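Long-range contacts in 2,3-bisphosphoglycerate-independent phosphoglycerate mutase (Pyrococcus horikoshii, PDB 2ZKT), which probably catalyses the glycolytic interconversion of 2-phosphoglycerate and 3-phosphoglycerate without using 2,3-bisphosphoglycerate as a cofactor: residues M236-Q241 with V262-Y267; K245-I250 with K292-V297; I250-V255 with F298-P303; A282-A287 with I327-D332; V340-G345 with L363-G368. One frame throughout, in Å; residues are numbered along the deposited sequence.

How the contacts relate
Following the chain, contacts 1, 2 and 3 open in turn at 236-241, 245-250 and 250-255, and contacts 2 and 3 share Ile250. Contact 1 closes first, at 262-267, and so crosses both, setting the start of helix 238-242 against the end of helix 253-261, just before edge strand 265-267. Contact 4 opens at 282-287 before strand 296-301 closes contact 2 and then contact 3; it closes only at 327-332 and crosses those two as well. Contact 5 follows in series, pairing strands 339-344 and 361-366. None of the five nests inside another. Contacts 1, 2, 3 and 5 all reach the large mixed sheet, while contact 4 joins two helices lying against it.

Contact 1 (M236-Q241 with V262-Y267); sequences MKFTEQ and VGFDVY
Where helix 253-261 ends in a Schellman motif at Gly263, the start of helix 238-242 is set against it. Phe238 N, in the first turn of that helix, donates to Val262 O over 2.8 Å. Lys237, at the N-cap, lays its CB 3.3 Å from the same Val262 O. A bend at chi3 (78°) then brings Lys237 CE to 3.7 Å from Gly263 N and leaves NZ near Gly263 N and CA. Thr239 CG2 reaches Gly263 O at 3.4 Å. Gly263 has a positive phi of 109°, and a CB there would be jammed against the Val262 carbonyl as well as pressed on Lys237 CB, so glycine suits this turn. The turn belongs to a beta-alpha-beta crossover: strand 246-249 leads through helix 253-261 into edge strand 265-267, which lies parallel beside it. Beyond the turn, Phe264 brings CE1 and CZ over one face of the Phe238 ring, the planes inclined at 42°, an oblique pair. Phe264 CZ stands 3.6 Å above the Phe238 plane, displaced from the centre. Phe238 CG is anti to its backbone N, which starts the ring off toward this partner. The aromatic cluster continues through Trp242 and Phe296 around Phe238, and through Phe68 around Phe264. The helix start is further secured by Lys237 N, which donates to Glu240 OE2 (3.1 Å) from above the carboxylate plane, the acceptor lying three residues into the helix from the N-cap.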
# COMPACT_ATOMS: atom_id res chain seq x y z
N MET B 236 -14.74 17.16 33.35
CA MET B 236 -14.08 16.12 34.13
C MET B 236 -13.11 15.34 33.25
O MET B 236 -13.15 15.45 32.02
CB MET B 236 -15.13 15.18 34.73
CG MET B 236 -16.06 14.53 33.71
SD MET B 236 -17.37 13.57 34.51
CE MET B 236 -18.60 14.86 34.75
N LYS B 237 -12.25 14.54 33.87
CA LYS B 237 -11.28 13.76 33.12
C LYS B 237 -11.94 12.58 32.37
O LYS B 237 -13.07 12.17 32.69
CB LYS B 237 -10.18 13.26 34.06
CG LYS B 237 -9.80 14.29 35.14
CD LYS B 237 -8.35 14.15 35.62
CE LYS B 237 -7.38 14.77 34.62
NZ LYS B 237 -5.95 14.67 35.06
N PHE B 238 -11.23 12.07 31.37
CA PHE B 238 -11.69 10.96 30.54
C PHE B 238 -12.07 9.75 31.42
O PHE B 238 -13.19 9.22 31.34
CB PHE B 238 -10.57 10.55 29.57
CG PHE B 238 -11.02 9.65 28.44
CD1 PHE B 238 -11.51 10.19 27.25
CD2 PHE B 238 -10.90 8.27 28.56
CE1 PHE B 238 -11.89 9.37 26.19
CE2 PHE B 238 -11.28 7.43 27.50
CZ PHE B 238 -11.77 7.98 26.31
N THR B 239 -11.12 9.35 32.27
CA THR B 239 -11.29 8.21 33.19
C THR B 239 -12.58 8.27 34.00
O THR B 239 -13.31 7.28 34.08
CB THR B 239 -10.10 8.12 34.18
OG1 THR B 239 -9.84 9.42 34.73
CG2 THR B 239 -8.83 7.60 33.48
N GLU B 240 -12.87 9.43 34.59
CA GLU B 240 -14.09 9.54 35.40
C GLU B 240 -15.32 9.69 34.53
O GLU B 240 -16.38 9.12 34.82
CB GLU B 240 -13.98 10.70 36.40
CG GLU B 240 -13.79 12.08 35.79
CD GLU B 240 -13.72 13.18 36.85
OE1 GLU B 240 -14.68 13.30 37.64
OE2 GLU B 240 -12.70 13.92 36.90
N GLN B 241 -15.19 10.44 33.43
CA GLN B 241 -16.31 10.67 32.53
C GLN B 241 -16.92 9.34 32.06
O GLN B 241 -18.14 9.14 32.13
CB GLN B 241 -15.83 11.50 31.33
CG GLN B 241 -16.92 11.86 30.33
CD GLN B 241 -16.37 12.70 29.18
OE1 GLN B 241 -17.08 12.99 28.21
NE2 GLN B 241 -15.10 13.11 29.28
N VAL B 262 -6.03 15.08 30.14
CA VAL B 262 -7.38 14.52 30.27
C VAL B 262 -7.45 13.24 31.12
O VAL B 262 -8.53 12.66 31.30
CB VAL B 262 -8.06 14.28 28.88
CG1 VAL B 262 -8.11 15.60 28.12
CG2 VAL B 262 -7.30 13.22 28.08
N GLY B 263 -6.30 12.81 31.65
CA GLY B 263 -6.29 11.66 32.54
C GLY B 263 -5.72 10.32 32.11
O GLY B 263 -5.92 9.32 32.80
N PHE B 264 -5.01 10.27 30.98
CA PHE B 264 -4.44 9.00 30.53
C PHE B 264 -3.10 8.70 31.22
O PHE B 264 -2.40 9.62 31.67
CB PHE B 264 -4.21 9.03 29.01
CG PHE B 264 -5.46 8.82 28.20
CD1 PHE B 264 -6.41 9.83 28.08
CD2 PHE B 264 -5.68 7.59 27.56
CE1 PHE B 264 -7.57 9.62 27.33
CE2 PHE B 264 -6.84 7.38 26.80
CZ PHE B 264 -7.79 8.39 26.69
N ASP B 265 -2.76 7.41 31.31
CA ASP B 265 -1.48 6.99 31.88
C ASP B 265 -0.60 6.79 30.64
O ASP B 265 -0.64 5.74 29.99
CB ASP B 265 -1.60 5.65 32.64
CG ASP B 265 -2.32 5.80 33.97
OD1 ASP B 265 -2.31 6.91 34.54
OD2 ASP B 265 -2.88 4.79 34.47
N VAL B 266 0.20 7.81 30.29
CA VAL B 266 1.02 7.72 29.10
C VAL B 266 2.29 6.87 29.20
O VAL B 266 3.03 6.92 30.19
CB VAL B 266 1.39 9.15 28.60
CG1 VAL B 266 2.29 9.07 27.37
CG2 VAL B 266 0.10 9.90 28.25
N TYR B 267 2.53 6.08 28.15
CA TYR B 267 3.69 5.20 28.06
C TYR B 267 4.43 5.49 26.76
O TYR B 267 3.82 5.80 25.73
CB TYR B 267 3.25 3.73 28.04
CG TYR B 267 2.61 3.26 29.32
CD1 TYR B 267 1.24 3.43 29.54
CD2 TYR B 267 3.36 2.64 30.32
CE1 TYR B 267 0.63 3.00 30.72
CE2 TYR B 267 2.77 2.20 31.51
CZ TYR B 267 1.40 2.38 31.70
OH TYR B 267 0.80 1.95 32.87

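Contact 2 (K245-I250 with K292-V297); sequences KAAGVI and KDYDFV
The Tyr294 ring carries the methyl of Ala247 on one face: Ala247 CB lies 3.4 Å from the ring centroid, only 6° off the normal, a well-centred CH-pi contact. At the ring edge, near its plane, Tyr294 CD1 is 3.6 Å from Lys245 C. A second flat group, the Asp295 carboxylate, accepts Lys245 N at OD2 over 2.7 Å, on the anti side and a little out of its plane. Lys245 O is gripped twice, by Asp295 N at 2.9 Å and by Phe296 N at 3.1 Å; the first donor is tilted 23° from the carbonyl plane. Ala247 N then donates to Phe296 O at 3.0 Å. The Tyr294 hydroxyl is hydrogen-bonded to Asp265 OD2 and Tyr267 OH of the edge strand, so the side chain packs on one strand and bonds to the next. An alanine here would probably deprive the Ala247 methyl of its aromatic floor and leave Asp265 and Tyr267 without their shared hydroxyl partner. Ala246 pairs with Phe296, and Ala247 with Val297, both in parallel register, as expected of neighbouring strands in the central sheet of an alpha/beta enzyme of the alkaline phosphatase superfamily.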
# COMPACT_ATOMS: atom_id res chain seq x y z
N LYS B 245 -10.26 2.71 32.94
CA LYS B 245 -8.83 2.90 33.17
C LYS B 245 -8.36 3.14 31.74
O LYS B 245 -8.69 2.35 30.84
CB LYS B 245 -8.17 1.63 33.74
CG LYS B 245 -8.59 1.29 35.16
CD LYS B 245 -7.98 -0.03 35.63
CE LYS B 245 -8.42 -0.37 37.05
NZ LYS B 245 -7.86 -1.67 37.52
N ALA B 246 -7.63 4.23 31.52
CA ALA B 246 -7.17 4.57 30.18
C ALA B 246 -5.66 4.78 30.09
O ALA B 246 -5.08 5.56 30.86
CB ALA B 246 -7.91 5.83 29.70
N ALA B 247 -5.03 4.10 29.13
CA ALA B 247 -3.58 4.21 28.91
C ALA B 247 -3.29 4.58 27.45
O ALA B 247 -4.10 4.33 26.56
CB ALA B 247 -2.90 2.89 29.24
N GLY B 248 -2.12 5.19 27.21
CA GLY B 248 -1.76 5.57 25.85
C GLY B 248 -0.29 5.33 25.51
O GLY B 248 0.61 5.56 26.33
N VAL B 249 -0.05 4.85 24.29
CA VAL B 249 1.31 4.61 23.80
C VAL B 249 1.62 5.84 22.94
O VAL B 249 1.11 5.96 21.82
CB VAL B 249 1.38 3.34 22.93
CG1 VAL B 249 2.77 3.19 22.34
CG2 VAL B 249 1.02 2.13 23.77
N ILE B 250 2.44 6.75 23.45
CA ILE B 250 2.73 7.97 22.72
C ILE B 250 4.19 8.40 22.84
O ILE B 250 4.84 8.17 23.86
CB ILE B 250 1.86 9.11 23.27
CG1 ILE B 250 0.41 8.60 23.44
CG2 ILE B 250 1.94 10.34 22.36
CD1 ILE B 250 -0.50 9.56 24.18
N LYS B 292 -4.43 -5.57 28.50
CA LYS B 292 -4.64 -6.54 29.57
C LYS B 292 -4.94 -5.91 30.94
O LYS B 292 -5.49 -6.58 31.81
CB LYS B 292 -3.41 -7.47 29.71
CG LYS B 292 -3.22 -8.43 28.53
CD LYS B 292 -1.92 -9.20 28.66
CE LYS B 292 -1.68 -10.09 27.44
NZ LYS B 292 -0.34 -10.75 27.47
N ASP B 293 -4.61 -4.63 31.13
CA ASP B 293 -4.87 -3.99 32.42
C ASP B 293 -5.65 -2.68 32.34
O ASP B 293 -5.92 -2.03 33.35
CB ASP B 293 -3.54 -3.73 33.16
CG ASP B 293 -2.82 -5.02 33.54
OD1 ASP B 293 -3.42 -5.86 34.25
OD2 ASP B 293 -1.65 -5.18 33.12
N TYR B 294 -6.01 -2.28 31.12
CA TYR B 294 -6.76 -1.04 30.93
C TYR B 294 -8.00 -1.32 30.10
O TYR B 294 -8.04 -2.30 29.35
CB TYR B 294 -5.87 -0.00 30.24
CG TYR B 294 -4.80 0.60 31.14
CD1 TYR B 294 -5.08 1.72 31.92
CD2 TYR B 294 -3.51 0.05 31.20
CE1 TYR B 294 -4.11 2.30 32.74
CE2 TYR B 294 -2.53 0.62 32.02
CZ TYR B 294 -2.83 1.75 32.79
OH TYR B 294 -1.88 2.32 33.61
N ASP B 295 -9.02 -0.46 30.22
CA ASP B 295 -10.25 -0.66 29.44
C ASP B 295 -10.16 0.04 28.09
O ASP B 295 -10.68 -0.46 27.09
CB ASP B 295 -11.46 -0.10 30.20
CG ASP B 295 -11.52 -0.59 31.63
OD1 ASP B 295 -11.66 -1.83 31.83
OD2 ASP B 295 -11.42 0.26 32.55
N PHE B 296 -9.49 1.18 28.06
CA PHE B 296 -9.34 1.98 26.84
C PHE B 296 -7.87 2.28 26.59
O PHE B 296 -7.17 2.80 27.48
CB PHE B 296 -10.11 3.30 27.00
CG PHE B 296 -10.35 4.02 25.70
CD1 PHE B 296 -11.43 3.67 24.88
CD2 PHE B 296 -9.48 5.02 25.27
CE1 PHE B 296 -11.64 4.31 23.66
CE2 PHE B 296 -9.68 5.67 24.05
CZ PHE B 296 -10.76 5.31 23.24
N VAL B 297 -7.39 1.95 25.39
CA VAL B 297 -6.00 2.20 25.03
C VAL B 297 -5.91 3.07 23.78
O VAL B 297 -6.62 2.84 22.78
CB VAL B 297 -5.22 0.85 24.78
CG1 VAL B 297 -3.85 1.13 24.17
CG2 VAL B 297 -5.04 0.11 26.11

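Contact 3 (I250-V255 with F298-P303); sequences IAVALV and FLHFKP
Val255 and His300 meet tip to tip: Val255 CG2 lies 3.6 Å from His300 NE2, and Val255 CG1 is 3.7 Å from His300 CD2. CG2 makes an off-centre CH-pi contact, 30° from the ring normal. Ile250 crosses Phe298 at about a right angle, and its CD1 meets the ring edge in plane, 3.6 Å from Phe298 CD2. Val252 likewise crosses Lys302, with Val252 CG2 closely packed on Lys302 CB at 3.3 Å. A water bridges the segments, accepting from Ala251 N at 3.1 Å and hydrogen-bonded to His300 ND1 at the same distance. In the next shell, His300 NE2 makes a weak hydrogen bond to Asp13, a zinc ligand. Lys302 NZ is bonded to Asp305 OD2, which belongs to a second zinc site, and the lysine side chain comes within about 5 Å of a bound zinc ion. Val255 and Val252 thus pack on residues that bond, His300 only weakly, to zinc ligands. Strand 296-301 supplies Phe298 and His300, whose side chains also touch strand 6-12. Helix 253-261 reaches both through Val255, over a face of His300 and at the edge of Phe298, and the turn leading from strand 246-249 into that helix contributes Ile250 and Val252.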
# COMPACT_ATOMS: atom_id res chain seq x y z
N ILE B 250 2.44 6.75 23.45
CA ILE B 250 2.73 7.97 22.72
C ILE B 250 4.19 8.40 22.84
O ILE B 250 4.84 8.17 23.86
CB ILE B 250 1.86 9.11 23.27
CG1 ILE B 250 0.41 8.60 23.44
CG2 ILE B 250 1.94 10.34 22.36
CD1 ILE B 250 -0.50 9.56 24.18
N ALA B 251 4.71 9.03 21.78
CA ALA B 251 6.10 9.50 21.78
C ALA B 251 6.18 11.03 21.75
O ALA B 251 6.84 11.64 22.59
CB ALA B 251 6.87 8.89 20.59
N VAL B 252 5.49 11.65 20.78
CA VAL B 252 5.52 13.11 20.66
C VAL B 252 5.04 13.80 21.94
O VAL B 252 4.00 13.46 22.50
CB VAL B 252 4.65 13.59 19.49
CG1 VAL B 252 4.94 15.05 19.18
CG2 VAL B 252 4.92 12.73 18.27
N ALA B 253 5.83 14.78 22.38
CA ALA B 253 5.56 15.54 23.60
C ALA B 253 4.15 16.16 23.69
O ALA B 253 3.41 15.93 24.65
CB ALA B 253 6.62 16.63 23.77
N LEU B 254 3.81 16.96 22.68
CA LEU B 254 2.51 17.64 22.67
C LEU B 254 1.30 16.72 22.83
O LEU B 254 0.33 17.08 23.51
CB LEU B 254 2.37 18.47 21.38
CG LEU B 254 1.11 19.34 21.29
CD1 LEU B 254 0.99 20.22 22.52
CD2 LEU B 254 1.16 20.18 20.02
N VAL B 255 1.34 15.54 22.22
CA VAL B 255 0.21 14.62 22.33
C VAL B 255 0.21 13.90 23.67
O VAL B 255 -0.87 13.60 24.22
CB VAL B 255 0.21 13.60 21.16
CG1 VAL B 255 -0.93 12.59 21.33
CG2 VAL B 255 0.05 14.35 19.83
N PHE B 298 -5.05 4.08 23.84
CA PHE B 298 -4.83 5.02 22.74
C PHE B 298 -3.40 4.84 22.20
O PHE B 298 -2.44 4.84 22.97
CB PHE B 298 -5.04 6.45 23.26
CG PHE B 298 -4.62 7.52 22.28
CD1 PHE B 298 -5.33 7.72 21.09
CD2 PHE B 298 -3.52 8.33 22.55
CE1 PHE B 298 -4.94 8.70 20.17
CE2 PHE B 298 -3.11 9.32 21.63
CZ PHE B 298 -3.82 9.51 20.44
N LEU B 299 -3.27 4.68 20.89
CA LEU B 299 -1.96 4.50 20.26
C LEU B 299 -1.74 5.60 19.21
O LEU B 299 -2.58 5.81 18.32
CB LEU B 299 -1.88 3.12 19.59
CG LEU B 299 -0.66 2.81 18.70
CD1 LEU B 299 0.64 3.03 19.47
CD2 LEU B 299 -0.75 1.37 18.23
N HIS B 300 -0.62 6.30 19.32
CA HIS B 300 -0.30 7.39 18.39
C HIS B 300 0.95 7.07 17.55
O HIS B 300 1.93 6.52 18.05
CB HIS B 300 -0.11 8.67 19.21
CG HIS B 300 -0.03 9.92 18.38
ND1 HIS B 300 1.14 10.34 17.77
CD2 HIS B 300 -0.97 10.84 18.06
CE1 HIS B 300 0.92 11.47 17.12
NE2 HIS B 300 -0.35 11.80 17.27
N PHE B 301 0.89 7.41 16.26
CA PHE B 301 1.99 7.20 15.31
C PHE B 301 2.17 8.53 14.59
O PHE B 301 1.33 8.92 13.78
CB PHE B 301 1.61 6.10 14.30
CG PHE B 301 2.71 5.75 13.33
CD1 PHE B 301 3.87 5.10 13.77
CD2 PHE B 301 2.59 6.07 11.97
CE1 PHE B 301 4.88 4.76 12.87
CE2 PHE B 301 3.60 5.74 11.06
CZ PHE B 301 4.75 5.08 11.50
N LYS B 302 3.28 9.23 14.86
CA LYS B 302 3.52 10.56 14.29
C LYS B 302 4.16 10.74 12.89
O LYS B 302 3.72 11.59 12.11
CB LYS B 302 4.34 11.38 15.30
CG LYS B 302 4.58 12.84 14.92
CD LYS B 302 3.27 13.62 14.82
CE LYS B 302 3.52 15.13 14.91
NZ LYS B 302 4.57 15.59 13.96
N PRO B 303 5.22 9.97 12.57
CA PRO B 303 5.91 10.09 11.27
C PRO B 303 5.07 10.32 10.00
O PRO B 303 5.53 11.02 9.08
CB PRO B 303 6.77 8.81 11.21
CG PRO B 303 6.13 7.88 12.21
CD PRO B 303 5.72 8.80 13.32
O HOH W 1 3.97 9.53 18.79

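Contact 4 (A282-A287 with I327-D332); sequences AKAKKA and IGYILD
Ala287 N donates to Lys283 O over 2.8 Å, an ordinary helical bond that holds the Ala287 methyl where it faces Ile330 of the neighbouring helix. No hydrogen bond crosses between the two segments, and the contact is made by carbon. At its centre is Ala284, whose CB is 3.5 Å from Tyr329 CD2 and 3.7 Å from Ile330 CG1, so one methyl touches both an aromatic and a branched side chain. Ile330 CG1 is anti to its own carbonyl carbon and beside its backbone N (chi1 -63°), which turns that branch to the alanine. Further along, Ile330 CD1 approaches Ala287 CB more loosely, at 4.4 Å. The segments of helices 280-291 and 313-331 run in nearly the same direction, 25° apart, with axes 8.8 Å from each other, consistent with the small alanines, Ala284 and Ala287, on the facing side. Both helices lie on one side of the large mixed sheet: Lys283 and Ile330 each touch Leu299, and each helix leads into one of its strands, 296-301 or 339-344. Tyr329 sits at the outer margin. Its CE2 lies 3.6 Å from Lys285 CA, and the Lys285 chain runs side by side with the ring, pointing the same way, with Lys285 CG 4.0 Å from Tyr329 OH. An alanine in place of Tyr329 would probably open a gap beside the Ala284 methyl and leave the Lys285 chain without its lateral support. The Tyr329 ring also meets that of His333.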
# COMPACT_ATOMS: atom_id res chain seq x y z
N ALA B 282 7.22 -1.88 18.36
CA ALA B 282 7.36 -1.75 19.81
C ALA B 282 6.12 -1.11 20.42
O ALA B 282 5.71 -1.43 21.53
CB ALA B 282 8.59 -0.90 20.10
N LYS B 283 5.52 -0.19 19.67
CA LYS B 283 4.31 0.49 20.13
C LYS B 283 3.15 -0.51 20.16
O LYS B 283 2.33 -0.52 21.09
CB LYS B 283 3.98 1.66 19.19
CG LYS B 283 4.84 2.89 19.44
CD LYS B 283 4.54 3.98 18.42
CE LYS B 283 5.35 5.22 18.73
NZ LYS B 283 5.27 6.21 17.63
N ALA B 284 3.09 -1.36 19.13
CA ALA B 284 2.04 -2.37 19.03
C ALA B 284 2.21 -3.37 20.15
O ALA B 284 1.23 -3.74 20.82
CB ALA B 284 2.12 -3.07 17.68
N LYS B 285 3.44 -3.82 20.36
CA LYS B 285 3.76 -4.79 21.41
C LYS B 285 3.21 -4.25 22.74
O LYS B 285 2.50 -4.95 23.46
CB LYS B 285 5.28 -5.00 21.47
CG LYS B 285 5.74 -6.19 22.32
CD LYS B 285 5.78 -5.84 23.81
CE LYS B 285 6.43 -6.96 24.63
NZ LYS B 285 5.67 -8.24 24.56
N LYS B 286 3.53 -2.98 23.03
CA LYS B 286 3.08 -2.35 24.27
C LYS B 286 1.56 -2.17 24.34
O LYS B 286 0.95 -2.41 25.40
CB LYS B 286 3.77 -0.98 24.44
CG LYS B 286 3.48 -0.30 25.78
CD LYS B 286 3.91 -1.19 26.95
CE LYS B 286 3.45 -0.63 28.29
NZ LYS B 286 3.77 -1.57 29.42
N ALA B 287 0.94 -1.75 23.23
CA ALA B 287 -0.52 -1.55 23.18
C ALA B 287 -1.23 -2.83 23.61
O ALA B 287 -2.17 -2.79 24.43
CB ALA B 287 -0.96 -1.16 21.77
N ILE B 327 -0.40 -2.46 12.85
CA ILE B 327 -1.79 -2.84 13.13
C ILE B 327 -1.96 -4.35 12.94
O ILE B 327 -2.65 -5.00 13.72
CB ILE B 327 -2.76 -2.08 12.18
CG1 ILE B 327 -2.75 -0.59 12.55
CG2 ILE B 327 -4.18 -2.67 12.29
CD1 ILE B 327 -2.96 0.34 11.37
N GLY B 328 -1.31 -4.90 11.91
CA GLY B 328 -1.39 -6.33 11.66
C GLY B 328 -0.91 -7.14 12.86
O GLY B 328 -1.46 -8.20 13.17
N TYR B 329 0.12 -6.64 13.54
CA TYR B 329 0.64 -7.32 14.73
C TYR B 329 -0.46 -7.34 15.80
O TYR B 329 -0.80 -8.40 16.35
CB TYR B 329 1.88 -6.60 15.27
CG TYR B 329 2.38 -7.17 16.58
CD1 TYR B 329 3.18 -8.32 16.61
CD2 TYR B 329 2.00 -6.59 17.80
CE1 TYR B 329 3.59 -8.88 17.83
CE2 TYR B 329 2.40 -7.15 19.02
CZ TYR B 329 3.19 -8.29 19.03
OH TYR B 329 3.56 -8.85 20.24
N ILE B 330 -1.02 -6.16 16.11
CA ILE B 330 -2.07 -6.05 17.11
C ILE B 330 -3.24 -6.98 16.84
O ILE B 330 -3.74 -7.65 17.75
CB ILE B 330 -2.62 -4.61 17.22
CG1 ILE B 330 -1.50 -3.66 17.67
CG2 ILE B 330 -3.79 -4.56 18.19
CD1 ILE B 330 -1.87 -2.18 17.57
N LEU B 331 -3.70 -7.02 15.58
CA LEU B 331 -4.83 -7.88 15.22
C LEU B 331 -4.55 -9.36 15.49
O LEU B 331 -5.48 -10.13 15.78
CB LEU B 331 -5.20 -7.69 13.74
CG LEU B 331 -5.74 -6.31 13.32
CD1 LEU B 331 -6.18 -6.36 11.86
CD2 LEU B 331 -6.92 -5.92 14.21
N ASP B 332 -3.28 -9.77 15.40
CA ASP B 332 -2.91 -11.17 15.63
C ASP B 332 -2.88 -11.55 17.11
O ASP B 332 -2.74 -12.72 17.44
CB ASP B 332 -1.53 -11.49 15.03
CG ASP B 332 -1.54 -11.51 13.51
OD1 ASP B 332 -2.54 -12.01 12.93
OD2 ASP B 332 -0.55 -11.05 12.89

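Contact 5 (V340-G345 with L363-G368); sequences VIAITG and LLIAGG
Strands 339-344 and 361-366 run antiparallel, their segment axes 4.7 Å apart, and Ile341 with Ala366 and Ile343 with Leu364 form hydrogen-bonded pairs. Ile341 N donates to Ala366 O (2.7 Å) and Ala366 N to Ile341 O (2.8 Å). In the second pair Ile343 N donates to Leu364 O at 2.9 Å and Leu364 N to Ile343 O at 3.0 Å. On the face holding these four residues, Ile341 CG2 lies 3.9 Å from Ala366 CB. This CG2 stands between its own backbone N and carbonyl carbon, where it also comes close to the Ala366 carbonyl. Leu364 CG takes the same position on its residue (chi1 84°) and rests 3.9 Å from Ile343 CB. Leu40 of helix 35-43 covers Ile341, Ile343 and Ala366 here. On the other face, Ile365 CG1 approaches Ala342 CB, while Thr344 and Leu363 cross obliquely with Thr344 CB 3.8 Å from Leu363 CD1; helix 396-403 packs over Ala342, Leu363 and Ile365. The Thr344 hydroxyl is hydrogen-bonded to Pro362 O. Gly367 follows at a positive phi, where a CB would press on Val340 CA. Strand 361-366 is antiparallel to both of its neighbours in an otherwise parallel sheet, and the chain runs on from strand 339-344 through Gly345 to the zinc ligands Asp346 and His347. With hydrocarbon on both faces, the buried backbone polar groups depend on bonds between strands: Ile341 and Ile343 pair with strand 361-366, while Val340, Ala342 and Thr344 bond to strand 6-12.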
# COMPACT_ATOMS: atom_id res chain seq x y z
N VAL B 340 -13.03 -3.20 20.71
CA VAL B 340 -13.59 -2.37 19.65
C VAL B 340 -12.44 -1.51 19.15
O VAL B 340 -11.84 -0.76 19.91
CB VAL B 340 -14.69 -1.47 20.20
CG1 VAL B 340 -15.20 -0.56 19.09
CG2 VAL B 340 -15.81 -2.33 20.78
N ILE B 341 -12.12 -1.63 17.86
CA ILE B 341 -11.02 -0.86 17.31
C ILE B 341 -11.42 0.26 16.35
O ILE B 341 -12.28 0.10 15.47
CB ILE B 341 -9.99 -1.79 16.60
CG1 ILE B 341 -8.78 -0.98 16.14
CG2 ILE B 341 -10.64 -2.49 15.43
CD1 ILE B 341 -7.63 -1.83 15.60
N ALA B 342 -10.78 1.42 16.53
CA ALA B 342 -11.04 2.58 15.70
C ALA B 342 -9.71 3.12 15.18
O ALA B 342 -8.73 3.21 15.93
CB ALA B 342 -11.78 3.66 16.50
N ILE B 343 -9.67 3.47 13.90
CA ILE B 343 -8.45 3.99 13.32
C ILE B 343 -8.74 5.23 12.48
O ILE B 343 -9.66 5.25 11.67
CB ILE B 343 -7.78 2.93 12.41
CG1 ILE B 343 -7.42 1.69 13.24
CG2 ILE B 343 -6.53 3.53 11.75
CD1 ILE B 343 -6.91 0.51 12.43
N THR B 344 -7.96 6.28 12.69
CA THR B 344 -8.14 7.48 11.90
C THR B 344 -6.94 8.41 12.10
O THR B 344 -5.91 8.03 12.62
CB THR B 344 -9.43 8.18 12.37
OG1 THR B 344 -9.76 9.23 11.45
CG2 THR B 344 -9.23 8.79 13.76
N GLY B 345 -7.09 9.65 11.61
CA GLY B 345 -6.07 10.64 11.87
C GLY B 345 -6.66 11.81 12.66
O GLY B 345 -7.85 12.09 12.60
N LEU B 363 -12.08 7.44 8.65
CA LEU B 363 -12.26 6.79 9.94
C LEU B 363 -12.83 5.39 9.76
O LEU B 363 -13.71 5.17 8.93
CB LEU B 363 -13.25 7.62 10.79
CG LEU B 363 -13.88 6.95 12.04
CD1 LEU B 363 -12.77 6.53 13.01
CD2 LEU B 363 -14.85 7.92 12.72
N LEU B 364 -12.34 4.44 10.55
CA LEU B 364 -12.89 3.10 10.48
C LEU B 364 -13.07 2.58 11.91
O LEU B 364 -12.30 2.91 12.81
CB LEU B 364 -11.96 2.17 9.68
CG LEU B 364 -10.75 1.45 10.28
CD1 LEU B 364 -11.17 0.41 11.31
CD2 LEU B 364 -10.00 0.75 9.15
N ILE B 365 -14.13 1.79 12.10
CA ILE B 365 -14.41 1.19 13.39
C ILE B 365 -14.79 -0.27 13.13
O ILE B 365 -15.63 -0.57 12.25
CB ILE B 365 -15.58 1.88 14.11
CG1 ILE B 365 -15.27 3.38 14.28
CG2 ILE B 365 -15.82 1.22 15.47
CD1 ILE B 365 -16.43 4.18 14.89
N ALA B 366 -14.16 -1.18 13.87
CA ALA B 366 -14.44 -2.60 13.70
C ALA B 366 -14.42 -3.29 15.06
O ALA B 366 -13.73 -2.84 15.99
CB ALA B 366 -13.40 -3.24 12.76
N GLY B 367 -15.17 -4.38 15.18
CA GLY B 367 -15.23 -5.11 16.44
C GLY B 367 -16.64 -5.51 16.83
O GLY B 367 -17.58 -5.38 16.04
N GLY B 368 -16.80 -6.02 18.05
CA GLY B 368 -18.12 -6.43 18.51
C GLY B 368 -19.10 -5.28 18.50
O GLY B 368 -18.75 -4.16 18.88